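Local coordinates for protein glycosyl hydrolase (Rhizobium leguminosarum bv. trifolii, PDB 5NDX) that probably hydrolyses O-glycosidic bonds as a family 39 glycoside hydrolase, a bacterial orthologue of human alpha-L-iduronidase, at residues Tyr73-Leu78 / Val124-Ala129; Pro233-Ile238 / Ile292-Arg297; Pro478-Phe483 / His593-Glu598. The protein carries 2 engineered substitutions. All blocks are in the same frame, centred on the assembly; numbering follows the deposited sequence. Where two conformers were deposited one is given.

The three contacts illustrate how the chemistry of a contact follows its place in a multidomain hydrolase. Contacts 1 and 2 both pair helices on the outside of the TIM barrel, yet share no element and sit on opposite sides of the chain's centre. Contact 2 is the buried one, and polar atoms dominate it: an amide, a hydroxyl and a water. Contact 1, partly buried, relies on flat stacking of arginine on tryptophan and on apolar packing. Contact 3, also partly buried, joins two beta-rich regions beyond the barrel through a carboxylate-serine bond and methionine packing. Each contact has its own sulfate ion, probably from the crystallisation liquor, bonded to it.

Contact 1 of 3, residues Tyr73-Leu78 / Val124-Ala129; sequences YDWSLL and VDRYGA. With SO4 (sulfate ion), chain L.
Trp75 and Arg126 meet where the start of one outer helix of the TIM barrel packs on the later part of the next. Helix 76-87, which precedes barrel strand 91-95, begins just after Trp75, and helix 110-131, which follows that strand, carries Arg126 and Tyr127. The two are thus successive helices in the outer ring of the (beta/alpha)8 fold.

Stacking comes first. The guanidinium of Arg126 lies almost flat on the indole, with planes 16° apart and centres 4.4 Å apart. CD of Arg126 adds a CH-pi contact, 3.8 Å from the centroid of the five-membered ring of Trp75, while Tyr73 CB covers part of the opposite indole face. With CG anti to the backbone N (chi1 -176°) and the chain extended as far as NE, the arginine reaches straight from its helix, passing the tryptophan in the opposite direction.

Apolar packing continues beside the stack. Tyr127 comes to Leu78 at an oblique slant, its OH 3.4 Å from Leu78 CG and its CE2 3.8 Å from Leu78 CD2, and the same CE2 lies 4.0 Å from Trp75 CE3.

Polar bonds fix the ends. Asp79, the next residue of helix 76-87, takes both a salt bridge from Arg126 NH2 and a hydrogen bond with the Tyr127 hydroxyl. At the N-terminus of that helix Asp74 OD1 accepts from Ser76 N and Ser76 OG, both from one face of its carboxylate. A sulfate ion lies beyond the arginine: NH2 of Arg126 donates to its O1 at 3.2 Å, and NH1 donates almost straight (174°) to its O2.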
loop_
_atom_site.group_PDB
_atom_site.type_symbol
_atom_site.label_atom_id
_atom_site.label_comp_id
_atom_site.label_asym_id
_atom_site.label_seq_id
_atom_site.Cartn_x
_atom_site.Cartn_y
_atom_site.Cartn_z
ATOM N N TYR A 73 -24.593 -4.111 -21.111
ATOM C CA TYR A 73 -24.549 -4.350 -19.683
ATOM C C TYR A 73 -25.029 -3.148 -18.953
ATOM O O TYR A 73 -25.038 -2.058 -19.501
ATOM C CB TYR A 73 -23.118 -4.635 -19.284
ATOM C CG TYR A 73 -22.545 -5.851 -19.939
ATOM C CD1 TYR A 73 -22.767 -7.114 -19.406
ATOM C CD2 TYR A 73 -21.809 -5.742 -21.112
ATOM C CE1 TYR A 73 -22.232 -8.246 -19.996
ATOM C CE2 TYR A 73 -21.291 -6.857 -21.724
ATOM C CZ TYR A 73 -21.496 -8.111 -21.159
ATOM O OH TYR A 73 -20.954 -9.220 -21.766
ATOM N N ASP A 74 -25.468 -3.344 -17.728
ATOM C CA ASP A 74 -25.650 -2.221 -16.823
ATOM C C ASP A 74 -24.266 -1.961 -16.177
ATOM O O ASP A 74 -23.814 -2.770 -15.393
ATOM C CB ASP A 74 -26.695 -2.557 -15.753
ATOM C CG ASP A 74 -26.973 -1.388 -14.804
ATOM O OD1 ASP A 74 -26.275 -0.355 -14.820
ATOM O OD2 ASP A 74 -27.932 -1.481 -14.019
ATOM N N TRP A 75 -23.654 -0.815 -16.502
ATOM C CA TRP A 75 -22.323 -0.430 -16.024
ATOM C C TRP A 75 -22.345 0.405 -14.733
ATOM O O TRP A 75 -21.275 0.838 -14.269
ATOM C CB TRP A 75 -21.568 0.399 -17.096
ATOM C CG TRP A 75 -21.336 -0.335 -18.330
ATOM C CD1 TRP A 75 -22.228 -0.457 -19.377
ATOM C CD2 TRP A 75 -20.174 -1.092 -18.709
ATOM N NE1 TRP A 75 -21.679 -1.216 -20.372
ATOM C CE2 TRP A 75 -20.431 -1.630 -19.994
ATOM C CE3 TRP A 75 -18.958 -1.388 -18.091
ATOM C CZ2 TRP A 75 -19.507 -2.440 -20.671
ATOM C CZ3 TRP A 75 -18.034 -2.186 -18.768
ATOM C CH2 TRP A 75 -18.312 -2.697 -20.059
ATOM N N SER A 76 -23.521 0.699 -14.181
ATOM C CA SER A 76 -23.610 1.757 -13.187
ATOM C C SER A 76 -22.851 1.445 -11.876
ATOM O O SER A 76 -22.330 2.370 -11.285
ATOM C CB SER A 76 -25.068 2.121 -12.911
ATOM O OG SER A 76 -25.729 0.999 -12.392
ATOM N N LEU A 77 -22.787 0.185 -11.434
ATOM C CA LEU A 77 -22.010 -0.178 -10.248
ATOM C C LEU A 77 -20.503 -0.122 -10.492
ATOM O O LEU A 77 -19.758 0.367 -9.628
ATOM C CB LEU A 77 -22.415 -1.546 -9.664
ATOM C CG LEU A 77 -23.892 -1.639 -9.224
ATOM C CD1 LEU A 77 -24.190 -3.018 -8.587
ATOM C CD2 LEU A 77 -24.285 -0.504 -8.265
ATOM N N LEU A 78 -20.071 -0.583 -11.669
ATOM C CA LEU A 78 -18.672 -0.510 -12.043
ATOM C C LEU A 78 -18.209 0.934 -12.164
ATOM O O LEU A 78 -17.108 1.265 -11.718
ATOM C CB LEU A 78 -18.348 -1.352 -13.302
ATOM C CG LEU A 78 -16.863 -1.512 -13.658
ATOM C CD1 LEU A 78 -16.015 -2.103 -12.513
ATOM C CD2 LEU A 78 -16.671 -2.355 -14.901
ATOM N N VAL A 124 -12.786 -0.936 -22.009
ATOM C CA VAL A 124 -11.758 -0.019 -22.390
ATOM C C VAL A 124 -12.344 1.175 -23.150
ATOM O O VAL A 124 -11.983 2.341 -22.922
ATOM C CB VAL A 124 -10.685 -0.791 -23.176
ATOM C CG1 VAL A 124 -9.858 0.148 -24.017
ATOM C CG2 VAL A 124 -9.793 -1.482 -22.154
ATOM N N ASP A 125 -13.283 0.883 -24.032
ATOM C CA ASP A 125 -14.000 1.951 -24.716
ATOM C C ASP A 125 -14.747 2.895 -23.761
ATOM O O ASP A 125 -14.625 4.093 -23.839
ATOM C CB ASP A 125 -14.983 1.366 -25.729
ATOM C CG ASP A 125 -15.619 2.438 -26.564
ATOM O OD1 ASP A 125 -14.908 2.957 -27.431
ATOM O OD2 ASP A 125 -16.782 2.797 -26.281
ATOM N N ARG A 126 -15.496 2.345 -22.836
ATOM C CA ARG A 126 -16.224 3.174 -21.914
ATOM C C ARG A 126 -15.324 4.023 -20.979
ATOM O O ARG A 126 -15.588 5.227 -20.788
ATOM C CB ARG A 126 -17.126 2.312 -21.096
ATOM C CG ARG A 126 -18.008 3.088 -20.155
ATOM C CD ARG A 126 -18.868 2.102 -19.399
ATOM N NE ARG A 126 -19.797 2.822 -18.540
ATOM C CZ ARG A 126 -20.914 3.414 -18.968
ATOM N NH1 ARG A 126 -21.261 3.381 -20.254
ATOM N NH2 ARG A 126 -21.691 4.065 -18.114
ATOM N N TYR A 127 -14.280 3.417 -20.402
ATOM C CA TYR A 127 -13.545 4.106 -19.346
ATOM C C TYR A 127 -12.530 5.042 -19.961
ATOM O O TYR A 127 -12.263 6.096 -19.415
ATOM C CB TYR A 127 -13.037 3.127 -18.241
ATOM C CG TYR A 127 -14.230 2.546 -17.534
ATOM C CD1 TYR A 127 -15.122 3.377 -16.850
ATOM C CD2 TYR A 127 -14.518 1.195 -17.583
ATOM C CE1 TYR A 127 -16.260 2.855 -16.238
ATOM C CE2 TYR A 127 -15.684 0.688 -17.027
ATOM C CZ TYR A 127 -16.543 1.523 -16.355
ATOM O OH TYR A 127 -17.679 1.014 -15.800
ATOM N N GLY A 128 -12.053 4.704 -21.160
ATOM C CA GLY A 128 -11.242 5.623 -21.964
ATOM C C GLY A 128 -11.997 6.903 -22.303
ATOM O O GLY A 128 -11.445 7.990 -22.195
ATOM N N ALA A 129 -13.273 6.765 -22.645
ATOM C CA ALA A 129 -14.152 7.923 -22.843
ATOM C C ALA A 129 -14.452 8.684 -21.555
ATOM O O ALA A 129 -14.489 9.917 -21.549
ATOM C CB ALA A 129 -15.458 7.476 -23.448
HETATM S S SO4 L . -24.950 4.147 -20.331
HETATM O O1 SO4 L . -24.645 4.820 -19.026
HETATM O O2 SO4 L . -23.985 4.643 -21.356
HETATM O O3 SO4 L . -24.841 2.656 -20.247
HETATM O O4 SO4 L . -26.348 4.509 -20.722
#

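Contact 2 of 3, residues Pro233-Ile238 / Ile292-Arg297; sequences PKTNAI and IEQHDR. With SO4 (sulfate ion), chain E.
Asn236 and Gln294 bring the two backbones nearest, with their CA atoms 6.9 Å apart, where the first turn of helix 235-252 faces the later part of helix 282-300. Gln294 extends from its helix toward the other segment, crossing Thr235 at about a right angle. Its NE2 donates to Thr235 OG1 at 3.0 Å, with OG1 close to the Gln294 amide plane (11° out of it), while Asp416 and Arg290 also bond to that hydroxyl. At the other end of the amide, water 1 donates to Gln294 OE1 (2.8 Å) and to Thr235 O (2.7 Å), so each end of the buried amide has a polar partner. The side-chain amides of Asn236 and Gln294 stack, their planes 28° apart. These are helices of the TIM barrel, following strands 216-219 and 261-263 in turn. The apolar share comes from Ile238, whose CG2 meets the edge of the His295 imidazole 3.8 Å from CE1; a hydrogen bond between ND1 and Ile291 O steadies the ring. Further along helix 282-300, Arg297 grips Glu293 side-on: NE bonds to OE2 at 2.8 Å and NH2 to OE1. NH1 of Arg297 instead forms a salt bridge with Asp391 and donates to O4 of a sulfate.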
loop_
_atom_site.group_PDB
_atom_site.type_symbol
_atom_site.label_atom_id
_atom_site.label_comp_id
_atom_site.label_asym_id
_atom_site.label_seq_id
_atom_site.Cartn_x
_atom_site.Cartn_y
_atom_site.Cartn_z
ATOM N N PRO A 233 6.413 -16.613 9.181
ATOM C CA PRO A 233 6.766 -16.280 7.773
ATOM C C PRO A 233 8.226 -16.600 7.392
ATOM O O PRO A 233 9.115 -16.343 8.176
ATOM C CB PRO A 233 6.546 -14.759 7.702
ATOM C CG PRO A 233 5.493 -14.490 8.748
ATOM C CD PRO A 233 5.820 -15.462 9.881
ATOM N N LYS A 234 8.454 -17.185 6.224
ATOM C CA LYS A 234 9.811 -17.422 5.679
ATOM C C LYS A 234 10.045 -16.408 4.539
ATOM O O LYS A 234 9.738 -16.682 3.391
ATOM C CB LYS A 234 9.942 -18.874 5.115
ATOM C CG LYS A 234 10.200 -19.965 6.154
ATOM C CD LYS A 234 9.328 -19.767 7.395
ATOM C CE LYS A 234 9.218 -20.934 8.414
ATOM N NZ LYS A 234 7.820 -21.496 8.366
ATOM N N THR A 235 10.516 -15.230 4.878
ATOM C CA THR A 235 10.492 -14.126 3.929
ATOM C C THR A 235 11.485 -14.356 2.779
ATOM O O THR A 235 11.146 -14.092 1.615
ATOM C CB THR A 235 10.716 -12.765 4.604
ATOM O OG1 THR A 235 11.909 -12.803 5.388
ATOM C CG2 THR A 235 9.581 -12.430 5.509
ATOM N N ASN A 236 12.692 -14.803 3.092
ATOM C CA ASN A 236 13.675 -15.081 2.037
ATOM C C ASN A 236 13.209 -16.126 1.031
ATOM O O ASN A 236 13.610 -16.052 -0.161
ATOM C CB ASN A 236 15.081 -15.411 2.600
ATOM C CG ASN A 236 15.979 -14.143 2.780
ATOM O OD1 ASN A 236 16.585 -13.939 3.845
ATOM N ND2 ASN A 236 16.079 -13.328 1.775
ATOM N N ALA A 237 12.307 -17.032 1.439
ATOM C CA ALA A 237 11.821 -18.033 0.493
ATOM C C ALA A 237 10.891 -17.446 -0.561
ATOM O O ALA A 237 10.711 -18.027 -1.631
ATOM C CB ALA A 237 11.172 -19.217 1.215
ATOM N N ILE A 238 10.287 -16.300 -0.268
ATOM C CA ILE A 238 9.493 -15.605 -1.267
ATOM C C ILE A 238 10.394 -15.246 -2.447
ATOM O O ILE A 238 10.060 -15.508 -3.580
ATOM C CB ILE A 238 8.809 -14.339 -0.710
ATOM C CG1 ILE A 238 7.757 -14.717 0.352
ATOM C CG2 ILE A 238 8.169 -13.530 -1.836
ATOM C CD1 ILE A 238 7.261 -13.519 1.178
ATOM N N ILE A 292 10.524 -6.183 1.290
ATOM C CA ILE A 292 10.945 -5.206 0.310
ATOM C C ILE A 292 12.455 -5.141 0.179
ATOM O O ILE A 292 12.999 -5.205 -0.948
ATOM C CB ILE A 292 10.326 -3.827 0.611
ATOM C CG1 ILE A 292 8.822 -3.890 0.245
ATOM C CG2 ILE A 292 11.096 -2.717 -0.109
ATOM C CD1 ILE A 292 7.947 -2.810 0.867
ATOM N N GLU A 293 13.158 -5.036 1.312
ATOM C CA GLU A 293 14.598 -4.901 1.229
ATOM C C GLU A 293 15.266 -6.146 0.607
ATOM O O GLU A 293 16.244 -6.023 -0.145
ATOM C CB GLU A 293 15.183 -4.561 2.593
ATOM C CG GLU A 293 16.663 -4.235 2.570
ATOM C CD GLU A 293 17.598 -5.437 2.674
ATOM O OE1 GLU A 293 17.171 -6.546 3.045
ATOM O OE2 GLU A 293 18.810 -5.219 2.420
ATOM N N GLN A 294 14.752 -7.326 0.925
ATOM C CA GLN A 294 15.235 -8.553 0.323
ATOM C C GLN A 294 15.046 -8.572 -1.210
ATOM O O GLN A 294 15.929 -9.028 -1.946
ATOM C CB GLN A 294 14.533 -9.783 0.926
ATOM C CG GLN A 294 14.936 -10.109 2.352
ATOM C CD GLN A 294 13.956 -11.066 3.037
ATOM O OE1 GLN A 294 12.859 -11.310 2.578
ATOM N NE2 GLN A 294 14.331 -11.537 4.172
ATOM N N HIS A 295 13.892 -8.133 -1.686
ATOM C CA HIS A 295 13.691 -8.037 -3.124
ATOM C C HIS A 295 14.675 -7.030 -3.758
ATOM O O HIS A 295 15.238 -7.293 -4.822
ATOM C CB HIS A 295 12.247 -7.645 -3.452
ATOM C CG HIS A 295 11.302 -8.785 -3.381
ATOM N ND1 HIS A 295 10.853 -9.298 -2.184
ATOM C CD2 HIS A 295 10.713 -9.521 -4.363
ATOM C CE1 HIS A 295 10.047 -10.320 -2.428
ATOM N NE2 HIS A 295 9.940 -10.470 -3.742
ATOM N N ASP A 296 14.880 -5.894 -3.108
ATOM C CA ASP A 296 15.799 -4.900 -3.622
ATOM C C ASP A 296 17.252 -5.438 -3.673
ATOM O O ASP A 296 17.926 -5.311 -4.702
ATOM C CB ASP A 296 15.736 -3.605 -2.808
ATOM C CG ASP A 296 16.533 -2.475 -3.452
ATOM O OD1 ASP A 296 16.204 -1.991 -4.566
ATOM O OD2 ASP A 296 17.488 -2.067 -2.817
ATOM N N ARG A 297 17.703 -6.044 -2.589
ATOM C CA ARG A 297 19.076 -6.486 -2.475
ATOM C C ARG A 297 19.371 -7.792 -3.277
ATOM O O ARG A 297 20.433 -7.927 -3.842
ATOM C CB ARG A 297 19.426 -6.656 -1.015
ATOM C CG ARG A 297 20.814 -7.259 -0.745
ATOM C CD ARG A 297 21.185 -7.198 0.723
ATOM N NE ARG A 297 20.036 -7.584 1.570
ATOM C CZ ARG A 297 19.647 -8.828 1.843
ATOM N NH1 ARG A 297 20.354 -9.873 1.437
ATOM N NH2 ARG A 297 18.562 -9.023 2.565
HETATM S S SO4 E . 23.573 -10.102 -0.498
HETATM O O1 SO4 E . 24.239 -10.119 0.821
HETATM O O2 SO4 E . 23.793 -8.779 -1.137
HETATM O O3 SO4 E . 24.139 -11.175 -1.350
HETATM O O4 SO4 E . 22.133 -10.381 -0.325
HETATM O O HOH W 1 10.988 -11.606 0.582
#

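Contact 3 of 3, residues Pro478-Phe483 / His593-Glu598; sequences PTEAQF and HMSPPE. Engineered in segment 593-598: Glu598 (natural residue Gln). With SO4 (sulfate ion), chain D.
Glu480 reaches across to Met594 and Ser595 from the first turn of helix 480-489, whose start is closed by a capping box: Thr479 OG1 accepts from Gln482 N, and Gln482 OE1 from Thr479 N. The helix leads into strand 493-503 at the margin of the mixed beta sheet, whereas strand 590-594 borders a three-stranded antiparallel sheet, consistent with the fibronectin type III-like domain of alpha-L-iduronidases. On that reading the contact joins the beta sandwich, through its helix 480-489, to the C-terminal domain.

CB of Glu480 lies 3.3 Å from O2 of a sulfate ion that its backbone N also bonds. CG, with chi1 at 179°, heads away from the backbone N; in the Met594 conformer described, it sits 3.7 Å from that residue's CE, although a second conformer makes the exact approach doubtful. In that conformer the methyl also lies near Phe483 CB. The extended chain then carries the carboxylate to the turn after the strand, where Arg549 packs against both Glu480 and Ser595. CD lies 3.3 Å from Ser595 OG, with OE1 farther off than OE2. Cutting the chain back to an alanine here would probably leave the Ser595 hydroxyl without its carboxylate acceptor and the Met594 methyl with less to pack on. At the tip, Ser595 OG donates to Glu480 OE2 over 2.8 Å, coming from above the carboxylate, 44° out of its plane.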
loop_
_atom_site.group_PDB
_atom_site.type_symbol
_atom_site.label_atom_id
_atom_site.label_comp_id
_atom_site.label_asym_id
_atom_site.label_seq_id
_atom_site.Cartn_x
_atom_site.Cartn_y
_atom_site.Cartn_z
ATOM N N PRO A 478 -14.747 1.892 22.242
ATOM C CA PRO A 478 -14.052 2.928 22.995
ATOM C C PRO A 478 -14.901 4.180 23.119
ATOM O O PRO A 478 -15.756 4.430 22.240
ATOM C CB PRO A 478 -12.837 3.216 22.117
ATOM C CG PRO A 478 -12.575 1.906 21.413
ATOM C CD PRO A 478 -13.933 1.378 21.131
ATOM N N THR A 479 -14.625 4.980 24.153
ATOM C CA THR A 479 -15.271 6.280 24.293
ATOM C C THR A 479 -14.679 7.234 23.265
ATOM O O THR A 479 -13.641 6.949 22.641
ATOM C CB THR A 479 -15.058 6.890 25.677
ATOM O OG1 THR A 479 -13.649 7.109 25.890
ATOM C CG2 THR A 479 -15.626 5.951 26.835
ATOM N N GLU A 480 -15.327 8.380 23.088
ATOM C CA GLU A 480 -14.778 9.405 22.226
ATOM C C GLU A 480 -13.355 9.758 22.641
ATOM O O GLU A 480 -12.471 9.805 21.787
ATOM C CB GLU A 480 -15.659 10.659 22.194
ATOM C CG GLU A 480 -15.065 11.742 21.313
ATOM C CD GLU A 480 -15.956 12.999 21.137
ATOM O OE1 GLU A 480 -17.067 13.050 21.699
ATOM O OE2 GLU A 480 -15.524 13.927 20.409
ATOM N N ALA A 481 -13.130 10.025 23.916
ATOM C CA ALA A 481 -11.776 10.346 24.390
ATOM C C ALA A 481 -10.765 9.219 24.080
ATOM O O ALA A 481 -9.626 9.491 23.753
ATOM C CB ALA A 481 -11.760 10.653 25.887
ATOM N N GLN A 482 -11.198 7.973 24.181
ATOM C CA GLN A 482 -10.333 6.807 23.861
ATOM C C GLN A 482 -9.963 6.737 22.387
ATOM O O GLN A 482 -8.800 6.545 22.032
ATOM C CB GLN A 482 -10.985 5.516 24.339
ATOM C CG GLN A 482 -10.858 5.385 25.840
ATOM C CD GLN A 482 -11.675 4.248 26.439
ATOM O OE1 GLN A 482 -12.654 3.778 25.856
ATOM N NE2 GLN A 482 -11.210 3.744 27.583
ATOM N N PHE A 483 -10.944 6.998 21.542
ATOM C CA PHE A 483 -10.698 7.139 20.133
ATOM C C PHE A 483 -9.734 8.291 19.778
ATOM O O PHE A 483 -8.898 8.120 18.876
ATOM C CB PHE A 483 -11.987 7.291 19.348
ATOM C CG PHE A 483 -12.652 5.983 18.982
ATOM C CD1 PHE A 483 -11.971 5.016 18.273
ATOM C CD2 PHE A 483 -13.990 5.755 19.287
ATOM C CE1 PHE A 483 -12.581 3.824 17.904
ATOM C CE2 PHE A 483 -14.616 4.581 18.915
ATOM C CZ PHE A 483 -13.901 3.595 18.250
ATOM N N HIS A 593 -11.849 13.915 11.647
ATOM C CA HIS A 593 -12.176 14.785 12.783
ATOM C C HIS A 593 -13.474 14.357 13.463
ATOM O O HIS A 593 -14.483 14.196 12.777
ATOM C CB HIS A 593 -12.386 16.241 12.319
ATOM C CG HIS A 593 -12.497 17.201 13.463
ATOM N ND1 HIS A 593 -13.441 18.209 13.514
ATOM C CD2 HIS A 593 -11.806 17.263 14.632
ATOM C CE1 HIS A 593 -13.281 18.894 14.637
ATOM N NE2 HIS A 593 -12.314 18.330 15.343
ATOM N N MET A 594 -13.452 14.220 14.778
ATOM C CA MET A 594 -14.598 13.804 15.600
ATOM C C MET A 594 -15.314 15.050 16.183
ATOM O O MET A 594 -14.647 15.995 16.635
ATOM C CB MET A 594 -14.103 12.911 16.758
ATOM C CG MET A 594 -13.154 11.756 16.357
ATOM S SD MET A 594 -12.427 10.803 17.743
ATOM C CE MET A 594 -13.925 9.959 18.252
ATOM N N SER A 595 -16.644 15.036 16.180
ATOM C CA SER A 595 -17.475 16.065 16.853
ATOM C C SER A 595 -17.166 17.489 16.403
ATOM O O SER A 595 -16.670 18.284 17.174
ATOM C CB SER A 595 -17.308 15.923 18.368
ATOM O OG SER A 595 -17.644 14.591 18.735
ATOM N N PRO A 596 -17.404 17.797 15.134
ATOM C CA PRO A 596 -17.205 19.172 14.723
ATOM C C PRO A 596 -18.164 20.121 15.462
ATOM O O PRO A 596 -19.301 19.742 15.706
ATOM C CB PRO A 596 -17.576 19.152 13.241
ATOM C CG PRO A 596 -18.489 18.006 13.090
ATOM C CD PRO A 596 -18.008 16.986 14.073
ATOM N N PRO A 597 -17.710 21.332 15.800
ATOM C CA PRO A 597 -18.651 22.310 16.353
ATOM C C PRO A 597 -19.640 22.776 15.283
ATOM O O PRO A 597 -19.521 22.420 14.112
ATOM C CB PRO A 597 -17.738 23.443 16.817
ATOM C CG PRO A 597 -16.579 23.393 15.872
ATOM C CD PRO A 597 -16.412 21.951 15.455
ATOM N N GLU A 598 -20.650 23.534 15.686
ATOM C CA GLU A 598 -21.616 24.072 14.735
ATOM C C GLU A 598 -20.991 25.148 13.851
ATOM O O GLU A 598 -20.109 25.881 14.296
ATOM C CB GLU A 598 -22.849 24.612 15.455
ATOM C CG GLU A 598 -23.774 23.511 15.959
ATOM C CD GLU A 598 -25.183 24.014 16.257
ATOM O OE1 GLU A 598 -25.781 24.749 15.422
ATOM O OE2 GLU A 598 -25.700 23.660 17.338
HETATM S S SO4 D . -18.480 8.973 24.997
HETATM O O1 SO4 D . -18.534 8.334 26.341
HETATM O O2 SO4 D . -17.304 9.861 24.942
HETATM O O3 SO4 D . -18.391 7.952 23.914
HETATM O O4 SO4 D . -19.700 9.795 24.784
#